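Local coordinates for protein N-acetylglucosamine-6-phosphate deacetylase (PDB 6FV4) that probably removes the acetyl group from N-acetylglucosamine-6-phosphate with the help of bound divalent metal, in the carbohydrate metabolism of Mycobacterium smegmatis, at residues B[70-80]-B[281-290]; B[102-111]-B[131-142]. The protein carries 1 engineered substitution. All blocks are in the same frame, centred on the assembly; numbering follows the deposited sequence. Where two conformers were deposited one is given.

Contact 1: residues B[70-80]-B[281-290]. Engineered in segment 281-290: Ala-283 (natural residue Asp). With ZN (zinc ion), chain H.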
ATOM      1  N   ASP B  70       7.404  -0.392  23.393  1.00 22.41           N
ATOM      2  CA  ASP B  70       8.408  -0.799  22.408  1.00 23.59           C
ATOM      3  C   ASP B  70       8.532  -2.314  22.428  1.00 23.35           C
ATOM      4  O   ASP B  70       9.041  -2.891  23.398  1.00 27.68           O
ATOM      5  CB  ASP B  70       9.748  -0.129  22.695  1.00 21.89           C
ATOM      6  CG  ASP B  70      10.716  -0.228  21.525  1.00 28.18           C
ATOM      7  OD1 ASP B  70      11.829   0.346  21.638  1.00 27.77           O
ATOM      8  OD2 ASP B  70      10.373  -0.868  20.499  1.00 25.39           O
ATOM      9  N   THR B  71       8.060  -2.964  21.369  1.00 23.87           N
ATOM     10  CA  THR B  71       7.972  -4.416  21.345  1.00 20.68           C
ATOM     11  C   THR B  71       9.124  -5.078  20.600  1.00 22.73           C
ATOM     12  O   THR B  71       9.080  -6.288  20.362  1.00 25.15           O
ATOM     13  CB  THR B  71       6.643  -4.866  20.735  1.00 24.91           C
ATOM     14  OG1 THR B  71       6.492  -4.301  19.423  1.00 25.99           O
ATOM     15  CG2 THR B  71       5.480  -4.409  21.617  1.00 24.67           C
ATOM     16  N   HIS B  72      10.163  -4.336  20.246  1.00 23.50           N
ATOM     17  CA  HIS B  72      11.267  -4.938  19.500  1.00 24.07           C
ATOM     18  C   HIS B  72      12.458  -3.996  19.661  1.00 24.72           C
ATOM     19  O   HIS B  72      12.533  -2.972  18.979  1.00 24.24           O
ATOM     20  CB  HIS B  72      10.878  -5.145  18.039  1.00 28.45           C
ATOM     21  CG  HIS B  72      11.976  -5.689  17.166  1.00 26.46           C
ATOM     22  ND1 HIS B  72      11.730  -6.235  15.928  1.00 25.26           N
ATOM     23  CD2 HIS B  72      13.318  -5.749  17.340  1.00 26.00           C
ATOM     24  CE1 HIS B  72      12.872  -6.616  15.379  1.00 24.45           C
ATOM     25  NE2 HIS B  72      13.851  -6.337  16.220  1.00 24.10           N
ATOM     26  N   LEU B  73      13.364  -4.343  20.570  1.00 22.95           N
ATOM     27  CA  LEU B  73      14.585  -3.574  20.764  1.00 23.69           C
ATOM     28  C   LEU B  73      15.630  -4.470  21.406  1.00 25.24           C
ATOM     29  O   LEU B  73      15.305  -5.450  22.085  1.00 23.96           O
ATOM     30  CB  LEU B  73      14.368  -2.328  21.621  1.00 22.41           C
ATOM     31  CG  LEU B  73      14.011  -2.532  23.084  1.00 24.25           C
ATOM     32  CD1 LEU B  73      14.398  -1.280  23.870  1.00 25.87           C
ATOM     33  CD2 LEU B  73      12.528  -2.813  23.213  1.00 26.94           C
ATOM     34  N   HIS B  74      16.895  -4.101  21.189  1.00 28.61           N
ATOM     35  CA  HIS B  74      18.027  -4.932  21.585  1.00 27.24           C
ATOM     36  C   HIS B  74      18.823  -4.360  22.737  1.00 28.98           C
ATOM     37  O   HIS B  74      19.538  -5.112  23.408  1.00 29.72           O
ATOM     38  CB  HIS B  74      18.958  -5.148  20.379  1.00 24.96           C
ATOM     39  CG  HIS B  74      18.299  -5.898  19.271  1.00 28.95           C
ATOM     40  ND1 HIS B  74      18.240  -7.274  19.239  1.00 29.06           N
ATOM     41  CD2 HIS B  74      17.614  -5.465  18.185  1.00 26.66           C
ATOM     42  CE1 HIS B  74      17.568  -7.661  18.167  1.00 28.07           C
ATOM     43  NE2 HIS B  74      17.184  -6.581  17.509  1.00 30.84           N
ATOM     44  N   GLY B  75      18.700  -3.066  22.999  1.00 24.85           N
ATOM     45  CA  GLY B  75      19.383  -2.497  24.140  1.00 25.07           C
ATOM     46  C   GLY B  75      19.368  -0.992  24.075  1.00 26.84           C
ATOM     47  O   GLY B  75      18.505  -0.392  23.429  1.00 26.83           O
ATOM     48  N   GLY B  76      20.337  -0.397  24.745  1.00 24.57           N
ATOM     49  CA  GLY B  76      20.471   1.041  24.786  1.00 24.29           C
ATOM     50  C   GLY B  76      21.279   1.481  25.981  1.00 27.43           C
ATOM     51  O   GLY B  76      21.509   0.727  26.933  1.00 28.39           O
ATOM     52  N   GLY B  77      21.728   2.733  25.923  1.00 25.37           N
ATOM     53  CA  GLY B  77      22.553   3.287  26.980  1.00 29.92           C
ATOM     54  C   GLY B  77      23.788   2.454  27.291  1.00 31.89           C
ATOM     55  O   GLY B  77      24.285   2.479  28.419  1.00 31.20           O
ATOM     56  N   GLY B  78      24.275   1.694  26.308  1.00 31.42           N
ATOM     57  CA  GLY B  78      25.421   0.834  26.496  1.00 32.74           C
ATOM     58  C   GLY B  78      25.118  -0.600  26.899  1.00 36.47           C
ATOM     59  O   GLY B  78      26.038  -1.422  26.910  1.00 35.14           O
ATOM     60  N   GLY B  79      23.870  -0.938  27.216  1.00 31.68           N
ATOM     61  CA  GLY B  79      23.510  -2.293  27.599  1.00 34.06           C
ATOM     62  C   GLY B  79      22.894  -3.083  26.456  1.00 28.98           C
ATOM     63  O   GLY B  79      22.066  -2.573  25.710  1.00 28.99           O
ATOM     64  N   ASN B  80      23.311  -4.334  26.332  1.00 24.22           N
ATOM     65  CA  ASN B  80      22.714  -5.297  25.409  1.00 24.35           C
ATOM     66  C   ASN B  80      21.842  -6.269  26.191  1.00 29.90           C
ATOM     67  O   ASN B  80      22.314  -6.876  27.162  1.00 27.66           O
ATOM     68  CB  ASN B  80      23.801  -6.077  24.665  1.00 27.24           C
ATOM     69  CG  ASN B  80      24.168  -5.457  23.332  1.00 35.03           C
ATOM     70  OD1 ASN B  80      23.326  -5.357  22.432  1.00 36.91           O
ATOM     71  ND2 ASN B  80      25.431  -5.047  23.192  1.00 32.99           N
ATOM     72  N   ILE B 281       8.318   0.639  16.275  1.00 24.48           N
ATOM     73  CA  ILE B 281       9.347  -0.004  17.081  1.00 26.90           C
ATOM     74  C   ILE B 281      10.639   0.769  16.854  1.00 27.44           C
ATOM     75  O   ILE B 281      10.767   1.558  15.911  1.00 25.43           O
ATOM     76  CB  ILE B 281       9.557  -1.500  16.732  1.00 25.79           C
ATOM     77  CG1 ILE B 281      10.036  -1.628  15.285  1.00 27.45           C
ATOM     78  CG2 ILE B 281       8.280  -2.329  16.974  1.00 23.71           C
ATOM     79  CD1 ILE B 281      10.803  -2.889  14.973  1.00 21.63           C
ATOM     80  N   THR B 282      11.599   0.546  17.736  1.00 24.01           N
ATOM     81  CA  THR B 282      12.913   1.150  17.558  1.00 25.85           C
ATOM     82  C   THR B 282      13.926   0.204  16.942  1.00 29.42           C
ATOM     83  O   THR B 282      14.806   0.656  16.198  1.00 25.59           O
ATOM     84  CB  THR B 282      13.471   1.651  18.900  1.00 27.30           C
ATOM     85  OG1 THR B 282      13.670   0.541  19.815  1.00 25.99           O
ATOM     86  CG2 THR B 282      12.531   2.695  19.515  1.00 26.32           C
ATOM     87  N   ALA B 283      13.835  -1.093  17.269  1.00 28.32           N
ATOM     88  CA  ALA B 283      14.931  -2.035  17.064  1.00 30.39           C
ATOM     89  C   ALA B 283      16.237  -1.467  17.616  1.00 23.24           C
ATOM     90  O   ALA B 283      17.309  -1.706  17.070  1.00 27.82           O
ATOM     91  CB  ALA B 283      15.067  -2.414  15.583  1.00 25.97           C
ATOM     92  N   ALA B 284      16.146  -0.710  18.705  1.00 22.52           N
ATOM     93  CA  ALA B 284      17.291   0.037  19.210  1.00 26.48           C
ATOM     94  C   ALA B 284      18.433  -0.884  19.620  1.00 25.28           C
ATOM     95  O   ALA B 284      18.219  -1.907  20.277  1.00 22.87           O
ATOM     96  CB  ALA B 284      16.879   0.879  20.412  1.00 24.63           C
ATOM     97  N   MET B 285      19.656  -0.519  19.233  1.00 28.01           N
ATOM     98  CA  MET B 285      20.808  -1.291  19.677  0.56 26.49           C
ATOM     99  C   MET B 285      21.490  -0.586  20.844  1.00 27.48           C
ATOM    100  O   MET B 285      21.099   0.508  21.264  1.00 25.25           O
ATOM    101  CB  MET B 285      21.786  -1.570  18.527  0.56 29.48           C
ATOM    102  CG  MET B 285      22.268  -0.374  17.740  0.56 30.20           C
ATOM    103  SD  MET B 285      23.711   0.456  18.415  0.56 42.57           S
ATOM    104  CE  MET B 285      24.864  -0.903  18.624  0.56 29.07           C
ATOM    105  N   ALA B 286      22.494  -1.267  21.417  1.00 25.92           N
ATOM    106  CA  ALA B 286      23.037  -0.862  22.707  1.00 25.72           C
ATOM    107  C   ALA B 286      23.634   0.536  22.716  1.00 26.18           C
ATOM    108  O   ALA B 286      23.729   1.132  23.792  1.00 29.07           O
ATOM    109  CB  ALA B 286      24.087  -1.878  23.187  1.00 31.44           C
ATOM    110  N   ALA B 287      24.010   1.099  21.564  1.00 28.33           N
ATOM    111  CA  ALA B 287      24.576   2.445  21.572  1.00 29.67           C
ATOM    112  C   ALA B 287      23.521   3.541  21.626  1.00 31.16           C
ATOM    113  O   ALA B 287      23.882   4.714  21.748  1.00 26.58           O
ATOM    114  CB  ALA B 287      25.461   2.666  20.345  1.00 27.82           C
ATOM    115  N   THR B 288      22.241   3.191  21.535  1.00 28.66           N
ATOM    116  CA  THR B 288      21.174   4.181  21.601  1.00 26.29           C
ATOM    117  C   THR B 288      21.292   5.045  22.849  1.00 29.39           C
ATOM    118  O   THR B 288      21.428   4.535  23.965  1.00 30.94           O
ATOM    119  CB  THR B 288      19.819   3.470  21.583  1.00 28.34           C
ATOM    120  OG1 THR B 288      19.749   2.634  20.421  1.00 26.85           O
ATOM    121  CG2 THR B 288      18.673   4.491  21.556  1.00 29.69           C
ATOM    122  N   GLY B 289      21.244   6.364  22.651  1.00 30.64           N
ATOM    123  CA  GLY B 289      21.261   7.316  23.746  1.00 31.99           C
ATOM    124  C   GLY B 289      22.626   7.655  24.304  1.00 35.35           C
ATOM    125  O   GLY B 289      22.707   8.407  25.285  1.00 36.27           O
ATOM    126  N   MET B 290      23.700   7.131  23.729  1.00 34.73           N
ATOM    127  CA  MET B 290      25.036   7.420  24.228  1.00 35.67           C
ATOM    128  C   MET B 290      25.621   8.630  23.517  1.00 36.57           C
ATOM    129  O   MET B 290      25.330   8.889  22.349  1.00 34.78           O
ATOM    130  CB  MET B 290      25.960   6.218  24.040  1.00 33.17           C
ATOM    131  CG  MET B 290      25.465   4.972  24.743  1.00 35.47           C
ATOM    132  SD  MET B 290      26.652   3.646  24.540  1.00 42.89           S
ATOM    133  CE  MET B 290      27.718   3.997  25.934  1.00 38.16           C
TER
HETATM  134 ZN    ZN H 401      15.921  -6.606  15.847  1.00 27.02          ZN
HETATM  135  O   HOH W   1      23.070  -4.009  20.242  1.00 33.70           O
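Asp-70 and Thr-282 cross at about a right angle, and Thr-282 OG1 donates to the syn lone pair of Asp-70 OD1 over 2.6 Å. The carboxylate swings across because its CG stands anti to the backbone N (chi1 -165°); its OD2 takes a weak bond from Thr-282 N. The same Thr-282 OG1 accepts from Ala-284 N in an ST turn, so one hydroxyl ties the aspartate to the bend that carries Ala-283, an engineered residue (Asp in nature). Ala-283 N donates to His-72 O at 2.9 Å, and its methyl stops 4.2 Å from His-72 NE2.

The Ile-281 CD1 methyl lies 3.6 Å from His-72 ND1, the ring nitrogen that is hydrogen-bonded to Glu-253. That leaves His-72 NE2 for the zinc ion, at 2.1 Å, where His-74 NE2 joins it. Ala-284 O receives both His-74 N, in the carbonyl plane at 2.7 Å, and Gly-75 N, from above that plane. Farther on, Ala-286 CB lies 3.4 Å from Asn-80 ND2, and a water bridges Asn-80 OD1 to Ala-286 N, while the type I' beta turn from Gly-76 to Gly-79 gives Gly-77 N to Thr-288 O and Gly-78 N to Ala-286 O. The bonds at His-72 O and His-74 N thus tie both zinc histidines to the loop at position 283, the predicted proton donor/acceptor, whose natural carboxylate is absent here.

Contact 2: residues B[102-111]-B[131-142]. With CD (cadmium ion), chain J; ZN (zinc ion), chain H.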
ATOM      1  N   THR B 102       7.473   2.825  28.583  1.00 28.03           N
ATOM      2  CA  THR B 102       7.110   2.244  29.869  1.00 25.60           C
ATOM      3  C   THR B 102       6.868   0.743  29.808  1.00 29.13           C
ATOM      4  O   THR B 102       6.705   0.112  30.861  1.00 27.70           O
ATOM      5  CB  THR B 102       5.869   2.941  30.430  1.00 28.97           C
ATOM      6  OG1 THR B 102       4.852   2.985  29.424  1.00 27.21           O
ATOM      7  CG2 THR B 102       6.212   4.372  30.853  1.00 26.32           C
ATOM      8  N   THR B 103       6.823   0.167  28.611  1.00 25.06           N
ATOM      9  CA  THR B 103       6.742  -1.269  28.404  1.00 25.35           C
ATOM     10  C   THR B 103       7.754  -1.642  27.334  1.00 28.63           C
ATOM     11  O   THR B 103       7.827  -0.974  26.297  1.00 25.36           O
ATOM     12  CB  THR B 103       5.335  -1.687  27.962  1.00 27.27           C
ATOM     13  OG1 THR B 103       4.411  -1.426  29.024  1.00 28.60           O
ATOM     14  CG2 THR B 103       5.308  -3.178  27.606  1.00 29.92           C
ATOM     15  N   LEU B 104       8.509  -2.714  27.566  1.00 24.62           N
ATOM     16  CA  LEU B 104       9.588  -3.120  26.674  1.00 25.02           C
ATOM     17  C   LEU B 104       9.548  -4.612  26.433  1.00 29.49           C
ATOM     18  O   LEU B 104       9.430  -5.395  27.386  1.00 29.21           O
ATOM     19  CB  LEU B 104      10.966  -2.782  27.257  1.00 25.99           C
ATOM     20  CG  LEU B 104      11.172  -1.349  27.728  1.00 29.08           C
ATOM     21  CD1 LEU B 104      12.234  -1.271  28.808  1.00 30.53           C
ATOM     22  CD2 LEU B 104      11.547  -0.490  26.555  1.00 29.96           C
ATOM     23  N   VAL B 105       9.723  -5.019  25.182  1.00 25.44           N
ATOM     24  CA  VAL B 105       9.950  -6.431  24.886  1.00 26.08           C
ATOM     25  C   VAL B 105      11.384  -6.584  24.383  1.00 29.32           C
ATOM     26  O   VAL B 105      11.764  -6.019  23.345  1.00 23.77           O
ATOM     27  CB  VAL B 105       8.914  -6.986  23.903  1.00 25.84           C
ATOM     28  CG1 VAL B 105       9.248  -8.436  23.538  1.00 21.62           C
ATOM     29  CG2 VAL B 105       7.549  -6.924  24.546  1.00 27.33           C
ATOM     30  N   ALA B 106      12.195  -7.301  25.153  1.00 25.09           N
ATOM     31  CA  ALA B 106      13.621  -7.385  24.878  1.00 24.35           C
ATOM     32  C   ALA B 106      13.868  -8.464  23.836  1.00 23.47           C
ATOM     33  O   ALA B 106      13.384  -9.586  23.974  1.00 26.48           O
ATOM     34  CB  ALA B 106      14.402  -7.674  26.160  1.00 26.32           C
ATOM     35  N   SER B 107      14.605  -8.119  22.790  1.00 23.59           N
ATOM     36  CA  SER B 107      14.824  -9.008  21.660  1.00 23.12           C
ATOM     37  C   SER B 107      16.204  -9.639  21.735  1.00 26.98           C
ATOM     38  O   SER B 107      17.178  -8.987  22.121  1.00 26.61           O
ATOM     39  CB  SER B 107      14.705  -8.268  20.319  1.00 29.83           C
ATOM     40  OG  SER B 107      13.518  -7.512  20.224  1.00 28.00           O
ATOM     41  N   LEU B 108      16.288 -10.888  21.291  1.00 25.44           N
ATOM     42  CA  LEU B 108      17.544 -11.603  21.183  1.00 30.77           C
ATOM     43  C   LEU B 108      17.783 -11.949  19.728  1.00 28.36           C
ATOM     44  O   LEU B 108      16.884 -12.464  19.065  1.00 32.54           O
ATOM     45  CB  LEU B 108      17.513 -12.899  22.018  1.00 28.30           C
ATOM     46  CG  LEU B 108      17.333 -12.778  23.518  1.00 27.11           C
ATOM     47  CD1 LEU B 108      17.203 -14.172  24.125  1.00 31.25           C
ATOM     48  CD2 LEU B 108      18.548 -12.070  24.111  1.00 31.11           C
ATOM     49  N   VAL B 109      19.007 -11.727  19.242  1.00 31.43           N
ATOM     50  CA  VAL B 109      19.338 -12.095  17.868  1.00 34.28           C
ATOM     51  C   VAL B 109      19.715 -13.569  17.797  1.00 33.31           C
ATOM     52  O   VAL B 109      19.849 -14.239  18.826  1.00 33.86           O
ATOM     53  CB  VAL B 109      20.476 -11.236  17.291  1.00 34.72           C
ATOM     54  CG1 VAL B 109      20.090  -9.766  17.264  1.00 33.51           C
ATOM     55  CG2 VAL B 109      21.758 -11.468  18.076  1.00 33.47           C
ATOM     56  N   THR B 110      19.894 -14.067  16.572  1.00 37.70           N
ATOM     57  CA  THR B 110      20.275 -15.454  16.331  1.00 34.88           C
ATOM     58  C   THR B 110      21.467 -15.852  17.192  1.00 34.07           C
ATOM     59  O   THR B 110      22.490 -15.162  17.226  1.00 36.24           O
ATOM     60  CB  THR B 110      20.597 -15.656  14.845  1.00 35.25           C
ATOM     61  OG1 THR B 110      19.391 -15.574  14.073  1.00 36.68           O
ATOM     62  CG2 THR B 110      21.218 -17.007  14.601  1.00 37.45           C
ATOM     63  N   ALA B 111      21.315 -16.954  17.915  1.00 33.31           N
ATOM     64  CA  ALA B 111      22.363 -17.447  18.800  1.00 39.04           C
ATOM     65  C   ALA B 111      22.399 -18.968  18.757  1.00 34.57           C
ATOM     66  O   ALA B 111      21.449 -19.623  18.319  1.00 32.84           O
ATOM     67  CB  ALA B 111      22.162 -16.967  20.244  1.00 35.63           C
ATOM     68  N   LEU B 131      11.681  -5.476  35.086  1.00 30.54           N
ATOM     69  CA  LEU B 131      12.473  -4.548  34.282  1.00 29.77           C
ATOM     70  C   LEU B 131      11.999  -4.527  32.838  1.00 29.44           C
ATOM     71  O   LEU B 131      11.929  -3.459  32.214  1.00 32.53           O
ATOM     72  CB  LEU B 131      13.954  -4.923  34.343  1.00 29.07           C
ATOM     73  CG  LEU B 131      14.718  -4.486  35.592  1.00 36.14           C
ATOM     74  CD1 LEU B 131      14.697  -5.568  36.682  1.00 35.64           C
ATOM     75  CD2 LEU B 131      16.152  -4.124  35.230  1.00 40.04           C
ATOM     76  N   ILE B 132      11.698  -5.702  32.286  1.00 27.18           N
ATOM     77  CA  ILE B 132      11.192  -5.862  30.933  1.00 27.83           C
ATOM     78  C   ILE B 132       9.903  -6.657  31.015  1.00 27.55           C
ATOM     79  O   ILE B 132       9.610  -7.300  32.018  1.00 28.15           O
ATOM     80  CB  ILE B 132      12.203  -6.559  30.006  1.00 26.00           C
ATOM     81  CG1 ILE B 132      12.825  -7.759  30.713  1.00 25.63           C
ATOM     82  CG2 ILE B 132      13.313  -5.594  29.621  1.00 32.75           C
ATOM     83  CD1 ILE B 132      13.626  -8.635  29.780  1.00 28.84           C
ATOM     84  N   ASP B 133       9.125  -6.618  29.943  1.00 26.17           N
ATOM     85  CA  ASP B 133       7.794  -7.196  29.979  1.00 27.42           C
ATOM     86  C   ASP B 133       7.671  -8.483  29.174  1.00 27.80           C
ATOM     87  O   ASP B 133       6.603  -9.107  29.176  1.00 28.32           O
ATOM     88  CB  ASP B 133       6.789  -6.146  29.496  1.00 31.19           C
ATOM     89  CG  ASP B 133       6.841  -4.878  30.339  1.00 31.13           C
ATOM     90  OD1 ASP B 133       6.055  -4.791  31.310  1.00 30.58           O
ATOM     91  OD2 ASP B 133       7.686  -3.985  30.056  1.00 32.25           O
ATOM     92  N   GLY B 134       8.738  -8.917  28.520  1.00 21.92           N
ATOM     93  CA  GLY B 134       8.652 -10.081  27.669  1.00 20.61           C
ATOM     94  C   GLY B 134       9.957 -10.234  26.933  1.00 21.78           C
ATOM     95  O   GLY B 134      10.855  -9.397  27.045  1.00 25.31           O
ATOM     96  N   ILE B 135      10.049 -11.325  26.175  1.00 23.72           N
ATOM     97  CA  ILE B 135      11.218 -11.638  25.362  1.00 27.14           C
ATOM     98  C   ILE B 135      10.768 -11.874  23.930  1.00 23.84           C
ATOM     99  O   ILE B 135       9.720 -12.485  23.686  1.00 22.77           O
ATOM    100  CB  ILE B 135      11.978 -12.878  25.884  1.00 23.96           C
ATOM    101  CG1 ILE B 135      12.381 -12.692  27.352  1.00 24.46           C
ATOM    102  CG2 ILE B 135      13.209 -13.150  24.992  1.00 23.00           C
ATOM    103  CD1 ILE B 135      12.878 -14.022  28.051  1.00 26.48           C
ATOM    104  N   HIS B 136      11.570 -11.404  22.987  1.00 23.12           N
ATOM    105  CA  HIS B 136      11.359 -11.631  21.570  1.00 22.58           C
ATOM    106  C   HIS B 136      12.583 -12.350  21.029  1.00 23.32           C
ATOM    107  O   HIS B 136      13.708 -11.852  21.164  1.00 26.32           O
ATOM    108  CB  HIS B 136      11.136 -10.294  20.861  1.00 24.24           C
ATOM    109  CG  HIS B 136      11.250 -10.352  19.369  1.00 26.38           C
ATOM    110  ND1 HIS B 136      11.729  -9.290  18.632  1.00 25.61           N
ATOM    111  CD2 HIS B 136      10.909 -11.307  18.470  1.00 26.42           C
ATOM    112  CE1 HIS B 136      11.707  -9.596  17.348  1.00 27.32           C
ATOM    113  NE2 HIS B 136      11.199 -10.807  17.217  1.00 24.82           N
ATOM    114  N   LEU B 137      12.376 -13.518  20.429  1.00 19.21           N
ATOM    115  CA  LEU B 137      13.472 -14.243  19.791  1.00 26.47           C
ATOM    116  C   LEU B 137      13.489 -13.868  18.317  1.00 28.18           C
ATOM    117  O   LEU B 137      12.713 -14.404  17.518  1.00 27.94           O
ATOM    118  CB  LEU B 137      13.316 -15.746  19.972  1.00 26.54           C
ATOM    119  CG  LEU B 137      13.082 -16.189  21.420  1.00 25.77           C
ATOM    120  CD1 LEU B 137      12.893 -17.691  21.449  1.00 25.43           C
ATOM    121  CD2 LEU B 137      14.236 -15.756  22.292  1.00 25.12           C
ATOM    122  N   GLU B 138      14.367 -12.931  17.959  1.00 31.94           N
ATOM    123  CA  GLU B 138      14.591 -12.579  16.553  1.00 27.06           C
ATOM    124  C   GLU B 138      15.733 -13.437  16.012  1.00 32.91           C
ATOM    125  O   GLU B 138      16.861 -12.986  15.796  1.00 28.45           O
ATOM    126  CB  GLU B 138      14.888 -11.100  16.396  1.00 32.31           C
ATOM    127  CG  GLU B 138      14.903 -10.704  14.902  1.00 27.13           C
ATOM    128  CD  GLU B 138      15.137  -9.247  14.680  1.00 30.71           C
ATOM    129  OE1 GLU B 138      15.819  -8.648  15.514  1.00 32.74           O
ATOM    130  OE2 GLU B 138      14.645  -8.709  13.667  1.00 33.13           O
ATOM    131  N   GLY B 139      15.407 -14.710  15.804  1.00 31.73           N
ATOM    132  CA  GLY B 139      16.395 -15.718  15.515  1.00 30.77           C
ATOM    133  C   GLY B 139      16.273 -16.845  16.525  1.00 29.35           C
ATOM    134  O   GLY B 139      15.727 -16.666  17.619  1.00 28.35           O
ATOM    135  N   PRO B 140      16.803 -18.022  16.195  1.00 29.13           N
ATOM    136  CA  PRO B 140      17.674 -18.344  15.060  1.00 31.16           C
ATOM    137  C   PRO B 140      16.975 -18.922  13.830  1.00 30.39           C
ATOM    138  O   PRO B 140      17.647 -19.294  12.869  1.00 32.72           O
ATOM    139  CB  PRO B 140      18.599 -19.405  15.660  1.00 33.95           C
ATOM    140  CG  PRO B 140      17.667 -20.176  16.543  1.00 29.47           C
ATOM    141  CD  PRO B 140      16.674 -19.175  17.110  1.00 30.47           C
ATOM    142  N   TRP B 141      15.652 -19.014  13.853  1.00 29.36           N
ATOM    143  CA  TRP B 141      14.928 -19.687  12.776  1.00 28.56           C
ATOM    144  C   TRP B 141      14.591 -18.733  11.634  1.00 31.72           C
ATOM    145  O   TRP B 141      13.453 -18.616  11.149  1.00 30.31           O
ATOM    146  CB  TRP B 141      13.707 -20.361  13.374  1.00 28.80           C
ATOM    147  CG  TRP B 141      14.177 -21.217  14.525  1.00 28.62           C
ATOM    148  CD1 TRP B 141      15.075 -22.238  14.457  1.00 32.19           C
ATOM    149  CD2 TRP B 141      13.817 -21.093  15.906  1.00 28.47           C
ATOM    150  NE1 TRP B 141      15.281 -22.779  15.701  1.00 31.88           N
ATOM    151  CE2 TRP B 141      14.522 -22.096  16.613  1.00 31.12           C
ATOM    152  CE3 TRP B 141      12.962 -20.243  16.617  1.00 26.73           C
ATOM    153  CZ2 TRP B 141      14.405 -22.264  17.986  1.00 30.68           C
ATOM    154  CZ3 TRP B 141      12.839 -20.407  17.973  1.00 31.30           C
ATOM    155  CH2 TRP B 141      13.559 -21.421  18.655  1.00 32.13           C
ATOM    156  N   LEU B 142      15.643 -18.053  11.192  1.00 30.97           N
ATOM    157  CA  LEU B 142      15.622 -17.040  10.146  1.00 32.18           C
ATOM    158  C   LEU B 142      16.295 -17.564   8.880  1.00 35.15           C
ATOM    159  O   LEU B 142      16.940 -18.619   8.873  1.00 32.08           O
ATOM    160  CB  LEU B 142      16.320 -15.766  10.626  1.00 31.41           C
ATOM    161  CG  LEU B 142      15.934 -15.260  12.014  1.00 27.15           C
ATOM    162  CD1 LEU B 142      16.644 -13.957  12.317  1.00 27.56           C
ATOM    163  CD2 LEU B 142      14.418 -15.101  12.141  1.00 27.36           C
TER
HETATM  164 CD    CD J 403      16.388  -7.571  12.426  1.00 27.76          CD
HETATM  165 ZN    ZN H 401      15.921  -6.606  15.847  1.00 27.02          ZN
HETATM  166  O   HOH W   2       6.165  -2.355  32.146  1.00 35.17           O
HETATM  167  O   HOH W   3      17.834  -6.189  10.777  1.00 31.32           O
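Ser-107 OG reaches the edge of the His-136 imidazole, near its plane, across two neighbouring parallel strands, 3.0 Å from His-136 ND1. Either could be the donor. The ring's other nitrogen, NE2, is hydrogen-bonded to Thr-178 on the next strand, so both ends of the imidazole are gripped and its rotation is fixed.

Glu-138, two residues on and on the same face, can be followed outward. Its CB rests 3.6 Å from Leu-108 O; CG, anti to the backbone N (chi1 -171°), carries an extended chain away from the strand pair, and the carboxylate carbon lies between two metals. OE1 binds the zinc ion at 2.1 Å and OE2 the cadmium ion at 2.4 Å; the cadmium ion also binds a water. His-72 and His-74 share the zinc; His-150, His-204 and His-225 share the cadmium.

On the other face, Leu-108 and Leu-137 lie alongside, pointing the same way, with Leu-108 CD1 3.8 Å from Leu-137 CD2, and the Ala-106 methyl meets Ile-132 CD1. This face is packed by helix 113-129. Near Leu-104, Asp-133 crosses Thr-103 at about a right angle, beside its CG2 methyl: OD2 takes Leu-104 N at 2.9 Å on the anti side, 30° out of the carboxylate plane, and Asp-133 N returns a bond to Leu-104 O. Beyond Val-109, Pro-140, which follows a cis peptide bond from Gly-139, sets its CB 3.7 Å from Thr-110 CG2.

Strand 104-109, helix 113-129 and strand 134-138 form a beta-alpha-beta unit of the (beta/alpha)8 barrel of the amidohydrolase superfamily, with the bridging glutamate toward the C-terminal side of the strands, where the metal sites of this superfamily lie.

The centres of the contacts lie about 11 Å apart, and strands 63-76 and 104-109, parallel neighbours in the barrel wall, join them. Leu-73 O to Ser-107 N and Asp-70 O to Val-105 N are probable hydrogen bonds of that seam. Along the chain contact 2 is nested within the long span between the two segments of contact 1: 70-80 comes first, then 102-111 and 131-142, and 281-290 last. Contact 1 thus brings the early strand 63-76 up to the loop that follows strand 278-281, whereas contact 2 pairs consecutive strands. Both supply ligands to the same zinc ion, so the metal site draws on well-separated parts of the sequence.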